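Local coordinates for protein peptide methionine sulfoxide reductase MsrA (Treponema denticola ATCC 35405, PDB 5FA9) that probably repairs oxidatively damaged proteins by reducing methionine sulfoxide back to methionine at the expense of thioredoxin, as a fusion of MsrA and MsrB modules, at residues 13-21 and 151-159; 26-34 and 129-140. The protein carries 2 engineered substitutions. All blocks are in the same frame, centred on the assembly; numbering follows the deposited sequence.

Contact 1: residues 13-21 and 151-159. With D1D ((4S,5S)-1,2-dithiane-4,5-diol), chain F.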
loop_
_atom_site.group_PDB
_atom_site.type_symbol
_atom_site.label_atom_id
_atom_site.label_comp_id
_atom_site.label_asym_id
_atom_site.label_seq_id
_atom_site.Cartn_x
_atom_site.Cartn_y
_atom_site.Cartn_z
ATOM N N TRP B 13 6.568 -19.127 -9.492
ATOM C CA TRP B 13 5.261 -19.650 -9.869
ATOM C C TRP B 13 4.529 -20.187 -8.646
ATOM O O TRP B 13 3.361 -19.870 -8.419
ATOM C CB TRP B 13 5.399 -20.748 -10.925
ATOM C CG TRP B 13 5.847 -20.248 -12.264
ATOM C CD1 TRP B 13 5.802 -18.962 -12.715
ATOM C CD2 TRP B 13 6.406 -21.027 -13.329
ATOM N NE1 TRP B 13 6.299 -18.891 -13.994
ATOM C CE2 TRP B 13 6.677 -20.146 -14.394
ATOM C CE3 TRP B 13 6.705 -22.384 -13.484
ATOM C CZ2 TRP B 13 7.233 -20.576 -15.597
ATOM C CZ3 TRP B 13 7.257 -22.810 -14.679
ATOM C CH2 TRP B 13 7.515 -21.909 -15.719
ATOM N N GLY B 14 5.229 -20.994 -7.857
ATOM C CA GLY B 14 4.652 -21.581 -6.663
ATOM C C GLY B 14 4.535 -20.588 -5.523
ATOM O O GLY B 14 3.563 -20.612 -4.768
ATOM N N VAL B 15 5.532 -19.718 -5.399
ATOM C CA VAL B 15 5.547 -18.708 -4.346
ATOM C C VAL B 15 4.349 -17.770 -4.468
ATOM O O VAL B 15 3.681 -17.475 -3.476
ATOM C CB VAL B 15 6.846 -17.884 -4.377
ATOM C CG1 VAL B 15 6.845 -16.848 -3.264
ATOM C CG2 VAL B 15 8.055 -18.798 -4.252
ATOM N N GLU B 16 4.073 -17.314 -5.685
ATOM C CA GLU B 16 2.926 -16.447 -5.925
ATOM C C GLU B 16 1.624 -17.218 -5.743
ATOM O O GLU B 16 0.660 -16.698 -5.179
ATOM C CB GLU B 16 2.979 -15.837 -7.327
ATOM C CG GLU B 16 1.839 -14.869 -7.605
ATOM C CD GLU B 16 1.880 -14.289 -9.004
ATOM O OE1 GLU B 16 2.273 -15.015 -9.940
ATOM O OE2 GLU B 16 1.516 -13.105 -9.167
ATOM N N GLY B 17 1.603 -18.456 -6.227
ATOM C CA GLY B 17 0.434 -19.310 -6.111
ATOM C C GLY B 17 0.034 -19.559 -4.669
ATOM O O GLY B 17 -1.145 -19.730 -4.361
ATOM N N TYR B 18 1.025 -19.579 -3.784
ATOM C CA TYR B 18 0.778 -19.781 -2.362
ATOM C C TYR B 18 0.246 -18.514 -1.699
ATOM O O TYR B 18 -0.833 -18.519 -1.107
ATOM C CB TYR B 18 2.056 -20.244 -1.658
ATOM C CG TYR B 18 1.868 -20.560 -0.190
ATOM C CD1 TYR B 18 1.493 -21.830 0.224
ATOM C CD2 TYR B 18 2.071 -19.587 0.782
ATOM C CE1 TYR B 18 1.319 -22.123 1.565
ATOM C CE2 TYR B 18 1.899 -19.870 2.123
ATOM C CZ TYR B 18 1.524 -21.139 2.509
ATOM O OH TYR B 18 1.354 -21.424 3.844
ATOM N N PHE B 19 1.012 -17.431 -1.803
ATOM C CA PHE B 19 0.707 -16.199 -1.082
ATOM C C PHE B 19 -0.561 -15.502 -1.570
ATOM O O PHE B 19 -1.154 -14.708 -0.840
ATOM C CB PHE B 19 1.890 -15.231 -1.168
ATOM C CG PHE B 19 2.982 -15.526 -0.182
ATOM C CD1 PHE B 19 2.901 -15.057 1.119
ATOM C CD2 PHE B 19 4.088 -16.273 -0.552
ATOM C CE1 PHE B 19 3.902 -15.328 2.033
ATOM C CE2 PHE B 19 5.092 -16.547 0.355
ATOM C CZ PHE B 19 4.998 -16.075 1.651
ATOM N N ARG B 20 -0.978 -15.798 -2.797
ATOM C CA ARG B 20 -2.195 -15.202 -3.339
ATOM C C ARG B 20 -3.437 -15.742 -2.632
ATOM O O ARG B 20 -4.516 -15.157 -2.722
ATOM C CB ARG B 20 -2.295 -15.452 -4.846
ATOM C CG ARG B 20 -2.668 -16.875 -5.224
ATOM C CD ARG B 20 -2.570 -17.087 -6.728
ATOM N NE ARG B 20 -3.361 -16.112 -7.474
ATOM C CZ ARG B 20 -4.668 -16.215 -7.690
ATOM N NH1 ARG B 20 -5.343 -17.252 -7.214
ATOM N NH2 ARG B 20 -5.304 -15.278 -8.381
ATOM N N GLN B 21 -3.275 -16.856 -1.925
ATOM C CA GLN B 21 -4.386 -17.500 -1.231
ATOM C C GLN B 21 -4.508 -17.024 0.213
ATOM O O GLN B 21 -5.435 -17.411 0.924
ATOM C CB GLN B 21 -4.222 -19.019 -1.257
ATOM C CG GLN B 21 -4.222 -19.626 -2.644
ATOM C CD GLN B 21 -4.099 -21.135 -2.611
ATOM O OE1 GLN B 21 -5.060 -21.840 -2.307
ATOM N NE2 GLN B 21 -2.909 -21.638 -2.917
ATOM N N CYS B 151 5.076 -26.763 -9.991
ATOM C CA CYS B 151 4.994 -26.112 -8.691
ATOM C C CYS B 151 5.533 -27.019 -7.591
ATOM O O CYS B 151 4.900 -28.009 -7.226
ATOM C CB CYS B 151 3.548 -25.716 -8.387
ATOM S SG CYS B 151 3.313 -24.851 -6.823
ATOM N N HIS B 152 6.709 -26.681 -7.071
ATOM C CA HIS B 152 7.320 -27.451 -5.992
ATOM C C HIS B 152 6.488 -27.365 -4.718
ATOM O O HIS B 152 6.301 -28.360 -4.017
ATOM C CB HIS B 152 8.745 -26.964 -5.720
ATOM C CG HIS B 152 9.449 -27.733 -4.646
ATOM N ND1 HIS B 152 9.718 -29.081 -4.751
ATOM C CD2 HIS B 152 9.936 -27.345 -3.443
ATOM C CE1 HIS B 152 10.344 -29.489 -3.660
ATOM N NE2 HIS B 152 10.488 -28.455 -2.851
ATOM N N ILE B 153 5.996 -26.166 -4.426
ATOM C CA ILE B 153 5.196 -25.926 -3.231
ATOM C C ILE B 153 3.860 -26.661 -3.306
ATOM O O ILE B 153 3.261 -26.765 -4.374
ATOM C CB ILE B 153 4.931 -24.415 -3.028
ATOM C CG1 ILE B 153 6.226 -23.612 -3.181
ATOM C CG2 ILE B 153 4.291 -24.148 -1.672
ATOM C CD1 ILE B 153 7.363 -24.111 -2.321
ATOM N N ASP B 154 3.402 -27.179 -2.172
ATOM C CA ASP B 154 2.061 -27.739 -2.086
ATOM C C ASP B 154 1.074 -26.612 -1.796
ATOM O O ASP B 154 0.945 -26.169 -0.656
ATOM C CB ASP B 154 1.990 -28.821 -1.006
ATOM C CG ASP B 154 0.592 -29.381 -0.830
ATOM O OD1 ASP B 154 -0.190 -29.356 -1.805
ATOM O OD2 ASP B 154 0.273 -29.847 0.284
ATOM N N LEU B 155 0.386 -26.150 -2.836
ATOM C CA LEU B 155 -0.488 -24.984 -2.729
ATOM C C LEU B 155 -1.665 -25.201 -1.781
ATOM O O LEU B 155 -2.272 -24.239 -1.311
ATOM C CB LEU B 155 -1.011 -24.586 -4.111
ATOM C CG LEU B 155 0.036 -24.126 -5.127
ATOM C CD1 LEU B 155 -0.641 -23.613 -6.389
ATOM C CD2 LEU B 155 0.942 -23.061 -4.528
ATOM N N THR B 156 -1.987 -26.460 -1.503
ATOM C CA THR B 156 -3.091 -26.778 -0.604
ATOM C C THR B 156 -2.748 -26.429 0.842
ATOM O O THR B 156 -3.633 -26.348 1.693
ATOM C CB THR B 156 -3.479 -28.266 -0.685
ATOM O OG1 THR B 156 -2.376 -29.078 -0.264
ATOM C CG2 THR B 156 -3.867 -28.639 -2.108
ATOM N N LEU B 157 -1.461 -26.223 1.111
ATOM C CA LEU B 157 -0.999 -25.845 2.444
ATOM C C LEU B 157 -1.540 -24.481 2.861
ATOM O O LEU B 157 -1.774 -24.236 4.045
ATOM C CB LEU B 157 0.530 -25.835 2.504
ATOM C CG LEU B 157 1.232 -27.193 2.461
ATOM C CD1 LEU B 157 2.731 -27.021 2.643
ATOM C CD2 LEU B 157 0.665 -28.123 3.521
ATOM N N ALA B 158 -1.729 -23.597 1.886
ATOM C CA ALA B 158 -2.270 -22.265 2.143
ATOM C C ALA B 158 -3.675 -22.330 2.737
ATOM O O ALA B 158 -4.126 -21.390 3.392
ATOM C CB ALA B 158 -2.274 -21.443 0.863
ATOM N N LEU B 159 -4.361 -23.444 2.503
ATOM C CA LEU B 159 -5.699 -23.653 3.044
ATOM C C LEU B 159 -5.645 -24.611 4.228
ATOM O O LEU B 159 -6.676 -25.063 4.726
ATOM C CB LEU B 159 -6.636 -24.192 1.963
ATOM C CG LEU B 159 -6.739 -23.343 0.695
ATOM C CD1 LEU B 159 -7.534 -24.067 -0.379
ATOM C CD2 LEU B 159 -7.360 -21.989 1.009
HETATM S S1 D1D F . 11.800 -18.507 -15.552
HETATM C C1 D1D F . 10.419 -18.870 -14.793
HETATM C C2 D1D F . 10.671 -19.774 -13.481
HETATM O O2 D1D F . 9.561 -20.118 -12.998
HETATM C C3 D1D F . 11.591 -21.183 -13.833
HETATM O O3 D1D F . 11.864 -21.774 -12.755
HETATM C C4 D1D F . 12.964 -20.842 -14.606
HETATM S S4 D1D F . 12.725 -19.925 -15.916
HETATM O O HOH W 1 -4.943 -18.860 3.123
#

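Contact 2: residues 26-34 and 129-140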
loop_
_atom_site.group_PDB
_atom_site.type_symbol
_atom_site.label_atom_id
_atom_site.label_comp_id
_atom_site.label_asym_id
_atom_site.label_seq_id
_atom_site.Cartn_x
_atom_site.Cartn_y
_atom_site.Cartn_z
ATOM N N LYS B 26 -3.208 -8.221 -1.074
ATOM C CA LYS B 26 -4.013 -7.453 -2.015
ATOM C C LYS B 26 -3.481 -7.537 -3.442
ATOM O O LYS B 26 -4.228 -7.338 -4.400
ATOM C CB LYS B 26 -4.088 -5.991 -1.571
ATOM C CG LYS B 26 -4.452 -5.810 -0.106
ATOM C CD LYS B 26 -5.360 -4.609 0.093
ATOM C CE LYS B 26 -6.784 -4.920 -0.344
ATOM N NZ LYS B 26 -7.623 -3.694 -0.426
ATOM N N GLU B 27 -2.193 -7.835 -3.582
ATOM C CA GLU B 27 -1.571 -7.911 -4.899
ATOM C C GLU B 27 -0.259 -8.690 -4.865
ATOM O O GLU B 27 0.556 -8.515 -3.960
ATOM C CB GLU B 27 -1.329 -6.501 -5.450
ATOM C CG GLU B 27 -0.454 -6.448 -6.694
ATOM C CD GLU B 27 -0.345 -5.049 -7.270
ATOM O OE1 GLU B 27 -1.377 -4.351 -7.343
ATOM O OE2 GLU B 27 0.775 -4.643 -7.649
ATOM N N THR B 28 -0.067 -9.556 -5.857
ATOM C CA THR B 28 1.185 -10.288 -6.010
ATOM C C THR B 28 1.758 -10.094 -7.410
ATOM O O THR B 28 1.018 -10.056 -8.393
ATOM C CB THR B 28 1.003 -11.795 -5.748
ATOM O OG1 THR B 28 -0.004 -12.318 -6.624
ATOM C CG2 THR B 28 0.593 -12.043 -4.306
ATOM N N ASP B 29 3.079 -9.969 -7.493
ATOM C CA ASP B 29 3.760 -9.834 -8.776
ATOM C C ASP B 29 5.074 -10.603 -8.768
ATOM O O ASP B 29 5.855 -10.500 -7.824
ATOM C CB ASP B 29 4.026 -8.362 -9.102
ATOM C CG ASP B 29 2.759 -7.534 -9.145
ATOM O OD1 ASP B 29 1.939 -7.742 -10.064
ATOM O OD2 ASP B 29 2.586 -6.674 -8.257
ATOM N N THR B 30 5.318 -11.366 -9.828
ATOM C CA THR B 30 6.561 -12.114 -9.956
ATOM C C THR B 30 7.610 -11.280 -10.678
ATOM O O THR B 30 7.286 -10.510 -11.582
ATOM C CB THR B 30 6.350 -13.438 -10.707
ATOM O OG1 THR B 30 5.786 -13.173 -11.998
ATOM C CG2 THR B 30 5.412 -14.344 -9.929
ATOM N N GLY B 31 8.867 -11.434 -10.278
ATOM C CA GLY B 31 9.940 -10.658 -10.870
ATOM C C GLY B 31 11.332 -11.114 -10.479
ATOM O O GLY B 31 11.510 -12.178 -9.884
ATOM N N TYR B 32 12.323 -10.296 -10.818
ATOM C CA TYR B 32 13.722 -10.625 -10.580
ATOM C C TYR B 32 14.395 -9.525 -9.764
ATOM O O TYR B 32 14.442 -8.371 -10.188
ATOM C CB TYR B 32 14.447 -10.834 -11.910
ATOM C CG TYR B 32 13.663 -11.670 -12.898
ATOM C CD1 TYR B 32 13.703 -13.058 -12.852
ATOM C CD2 TYR B 32 12.877 -11.070 -13.876
ATOM C CE1 TYR B 32 12.986 -13.825 -13.752
ATOM C CE2 TYR B 32 12.156 -11.828 -14.779
ATOM C CZ TYR B 32 12.214 -13.205 -14.712
ATOM O OH TYR B 32 11.498 -13.963 -15.611
ATOM N N ALA B 33 14.915 -9.885 -8.595
ATOM C CA ALA B 33 15.426 -8.895 -7.651
ATOM C C ALA B 33 16.940 -8.959 -7.459
ATOM O O ALA B 33 17.526 -10.042 -7.424
ATOM C CB ALA B 33 14.730 -9.054 -6.311
ATOM N N ASN B 34 17.553 -7.784 -7.329
ATOM C CA ASN B 34 18.984 -7.646 -7.057
ATOM C C ASN B 34 19.870 -8.429 -8.019
ATOM O O ASN B 34 20.604 -7.845 -8.817
ATOM C CB ASN B 34 19.288 -8.068 -5.617
ATOM C CG ASN B 34 18.817 -7.046 -4.599
ATOM O OD1 ASN B 34 17.972 -6.200 -4.897
ATOM N ND2 ASN B 34 19.363 -7.117 -3.392
ATOM N N LEU B 129 16.034 -4.095 -0.902
ATOM C CA LEU B 129 15.751 -4.243 -2.319
ATOM C C LEU B 129 16.361 -3.075 -3.075
ATOM O O LEU B 129 16.117 -1.917 -2.733
ATOM C CB LEU B 129 14.244 -4.311 -2.567
ATOM C CG LEU B 129 13.834 -4.654 -3.996
ATOM C CD1 LEU B 129 14.273 -6.067 -4.356
ATOM C CD2 LEU B 129 12.338 -4.472 -4.184
ATOM N N LYS B 130 17.151 -3.364 -4.102
ATOM C CA LYS B 130 17.817 -2.286 -4.812
ATOM C C LYS B 130 17.327 -2.235 -6.258
ATOM O O LYS B 130 17.275 -1.171 -6.868
ATOM C CB LYS B 130 19.330 -2.462 -4.739
ATOM C CG LYS B 130 20.055 -1.147 -4.569
ATOM C CD LYS B 130 19.781 -0.634 -3.155
ATOM C CE LYS B 130 20.022 0.860 -3.013
ATOM N NZ LYS B 130 19.534 1.383 -1.699
ATOM N N HIS B 131 16.960 -3.396 -6.795
ATOM C CA HIS B 131 16.275 -3.478 -8.084
ATOM C C HIS B 131 15.269 -4.623 -8.095
ATOM O O HIS B 131 15.511 -5.682 -7.517
ATOM C CB HIS B 131 17.266 -3.671 -9.235
ATOM C CG HIS B 131 18.154 -2.490 -9.482
ATOM N ND1 HIS B 131 17.800 -1.208 -9.134
ATOM C CD2 HIS B 131 19.373 -2.402 -10.066
ATOM C CE1 HIS B 131 18.769 -0.374 -9.481
ATOM N NE2 HIS B 131 19.732 -1.074 -10.047
ATOM N N PHE B 132 14.146 -4.407 -8.775
ATOM C CA PHE B 132 13.140 -5.444 -8.973
ATOM C C PHE B 132 12.549 -5.342 -10.371
ATOM O O PHE B 132 11.763 -4.437 -10.654
ATOM C CB PHE B 132 12.037 -5.339 -7.916
ATOM C CG PHE B 132 10.939 -6.355 -8.076
ATOM C CD1 PHE B 132 11.086 -7.637 -7.571
ATOM C CD2 PHE B 132 9.757 -6.026 -8.722
ATOM C CE1 PHE B 132 10.081 -8.574 -7.717
ATOM C CE2 PHE B 132 8.749 -6.960 -8.870
ATOM C CZ PHE B 132 8.912 -8.234 -8.366
ATOM N N ILE B 133 12.929 -6.270 -11.242
ATOM C CA ILE B 133 12.474 -6.247 -12.624
ATOM C C ILE B 133 11.226 -7.103 -12.799
ATOM O O ILE B 133 11.268 -8.320 -12.626
ATOM C CB ILE B 133 13.574 -6.738 -13.581
ATOM C CG1 ILE B 133 14.804 -5.832 -13.483
ATOM C CG2 ILE B 133 13.056 -6.787 -15.010
ATOM C CD1 ILE B 133 16.038 -6.401 -14.143
ATOM N N LEU B 134 10.117 -6.452 -13.138
ATOM C CA LEU B 134 8.837 -7.131 -13.309
ATOM C C LEU B 134 8.894 -8.163 -14.430
ATOM O O LEU B 134 9.319 -7.859 -15.544
ATOM C CB LEU B 134 7.731 -6.111 -13.592
ATOM C CG LEU B 134 6.285 -6.601 -13.495
ATOM C CD1 LEU B 134 5.977 -7.098 -12.092
ATOM C CD2 LEU B 134 5.319 -5.499 -13.902
ATOM N N ALA B 135 8.465 -9.384 -14.126
ATOM C CA ALA B 135 8.449 -10.457 -15.114
ATOM C C ALA B 135 7.328 -10.246 -16.125
ATOM O O ALA B 135 6.419 -9.445 -15.900
ATOM C CB ALA B 135 8.303 -11.807 -14.431
ATOM N N GLU B 136 7.399 -10.968 -17.238
ATOM C CA GLU B 136 6.406 -10.852 -18.300
ATOM C C GLU B 136 5.036 -11.335 -17.836
ATOM O O GLU B 136 4.930 -12.073 -16.856
ATOM C CB GLU B 136 6.849 -11.643 -19.534
ATOM C CG GLU B 136 8.215 -11.249 -20.087
ATOM C CD GLU B 136 9.366 -11.970 -19.402
ATOM O OE1 GLU B 136 9.312 -12.160 -18.169
ATOM O OE2 GLU B 136 10.329 -12.348 -20.103
ATOM N N ASP B 137 3.992 -10.911 -18.543
ATOM C CA ASP B 137 2.621 -11.295 -18.215
ATOM C C ASP B 137 2.438 -12.808 -18.256
ATOM O O ASP B 137 1.557 -13.357 -17.594
ATOM C CB ASP B 137 1.635 -10.620 -19.169
ATOM C CG ASP B 137 1.629 -9.111 -19.026
ATOM O OD1 ASP B 137 1.349 -8.620 -17.912
ATOM O OD2 ASP B 137 1.902 -8.417 -20.028
ATOM N N TYR B 138 3.273 -13.469 -19.051
ATOM C CA TYR B 138 3.314 -14.924 -19.113
ATOM C C TYR B 138 3.569 -15.529 -17.734
ATOM O O TYR B 138 2.961 -16.534 -17.365
ATOM C CB TYR B 138 4.391 -15.378 -20.102
ATOM C CG TYR B 138 4.522 -16.878 -20.237
ATOM C CD1 TYR B 138 3.551 -17.623 -20.892
ATOM C CD2 TYR B 138 5.620 -17.547 -19.713
ATOM C CE1 TYR B 138 3.669 -18.995 -21.019
ATOM C CE2 TYR B 138 5.747 -18.916 -19.834
ATOM C CZ TYR B 138 4.768 -19.635 -20.488
ATOM O OH TYR B 138 4.891 -21.000 -20.612
ATOM N N HIS B 139 4.470 -14.908 -16.979
ATOM C CA HIS B 139 4.845 -15.402 -15.658
ATOM C C HIS B 139 3.938 -14.881 -14.545
ATOM O O HIS B 139 4.068 -15.291 -13.391
ATOM C CB HIS B 139 6.296 -15.029 -15.350
ATOM C CG HIS B 139 7.291 -15.661 -16.273
ATOM N ND1 HIS B 139 7.401 -17.027 -16.426
ATOM C CD2 HIS B 139 8.224 -15.114 -17.088
ATOM C CE1 HIS B 139 8.358 -17.294 -17.297
ATOM N NE2 HIS B 139 8.873 -16.151 -17.714
ATOM N N GLN B 140 3.021 -13.983 -14.888
ATOM C CA GLN B 140 2.113 -13.408 -13.899
ATOM C C GLN B 140 0.869 -14.271 -13.735
ATOM O O GLN B 140 0.132 -14.493 -14.697
ATOM C CB GLN B 140 1.723 -11.982 -14.290
ATOM C CG GLN B 140 2.904 -11.032 -14.419
ATOM C CD GLN B 140 3.626 -10.814 -13.103
ATOM O OE1 GLN B 140 3.042 -10.956 -12.028
ATOM N NE2 GLN B 140 4.906 -10.469 -13.181
#

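Contact 1: residues 13-21 and 151-159
Gly14 and Tyr18, one helical turn apart, lie against Cys151 and Leu155 where the 151-159 segment runs beside helix 12-19 of the MsrA fold before coiling into a 3-10 turn at 155-159; the CA atoms are 5.0 Å apart for Gly14 and Cys151 and 5.4 Å apart for Tyr18 and Leu155. At Gly14 the absence of a side chain lets Cys151 SG settle 3.5 Å from Gly14 CA. Leu155 reaches in with its CD2 methyl, which packs against the backbone N of Tyr18 and the carbonyl O of Gly14, two atoms already joined by a helical hydrogen bond. The Tyr18 ring carries the centre of the contact. With CG anti to the backbone N (chi1 -176°) it passes Ile153 CG2, and the CB of Ala158 sits over one face, 4.0 Å from the ring centroid, in a CH-pi contact. Leu157 CB meets the same ring at its edge, while the hydroxyl is hydrogen-bonded to His71 ND1, on helix 65-74. Trp13 belongs to the ligand pocket: O2 of the bound dithiane diol lies over the centre of one indole face, 3.2 Å from Trp13 CE2, and Tyr142 stacks on the ring. At the far end the extended side chain of Gln21 bridges the two segments. Its NE2 donates both to Gly17 O and, over 3.1 Å with a bent N-H...O angle of 136°, to Leu155 O; a single water donates to both Gln21 O and Ala158 O, 2.7 Å from each.

Contact 2: residues 26-34 and 129-140
Tyr32 and Ile133 form an antiparallel hydrogen-bonded pair, each backbone N donating to the other's carbonyl O, and the tyrosine side chain then runs along the 129-140 segment. Its CB and CG both lie 4.1 Å from Ile133 O; with CG anti to the carbonyl carbon (chi1 -44°), CD2 comes to 3.4 Å from that same oxygen. Farther out, CE2 rests 3.9 Å from the CB of Ala135. The hydroxyl ends beside His139, with OH 3.8 Å from His139 CD2, the two side chains crossing at about a right angle. Glu136 OE1 lies near the ring plane at its edge, 3.8 Å from Tyr32 OH, and is buried without a polar partner in the model.

Two residues earlier, at Thr30, the side-chain amide of Gln140 pairs with the backbone: OE1 accepts from Thr30 N, and NE2 donates to Thr30 O over 2.9 Å. Ala135 N is a second donor to Thr30 O, 3.0 Å away, so this carbonyl is gripped twice. On the other side of the sheet the Phe132 ring comes against Gly31, its CZ 3.6 Å from Gly31 CA, and also meets Tyr6 edge-to-face. The arrangement is that of a short antiparallel strand, the outermost of the mixed sheet of the MsrA fold within this chain, followed, a few residues on, by His139 of the ligand pocket.

In the fold
The centres of the two contacts lie about 16 Å apart on the same side of the chain's centre. Helix 12-19 of contact 1 is followed directly by strand 25-33 of contact 2; residues 129-140 come next, and 151-159 last, so contact 2 falls between the two halves of contact 1 along the chain. Helix and sheet are joined by Glu16, whose OE2 probably hydrogen-bonds to Thr28 OG1, and by Trp13 NE1, which is probably bonded to His139 ND1. Trp13 and His139 thus bring one residue from each contact to the pocket holding the dithiane diol, a pocket also lined by Ser11, an engineered substitution at the predicted active-site position.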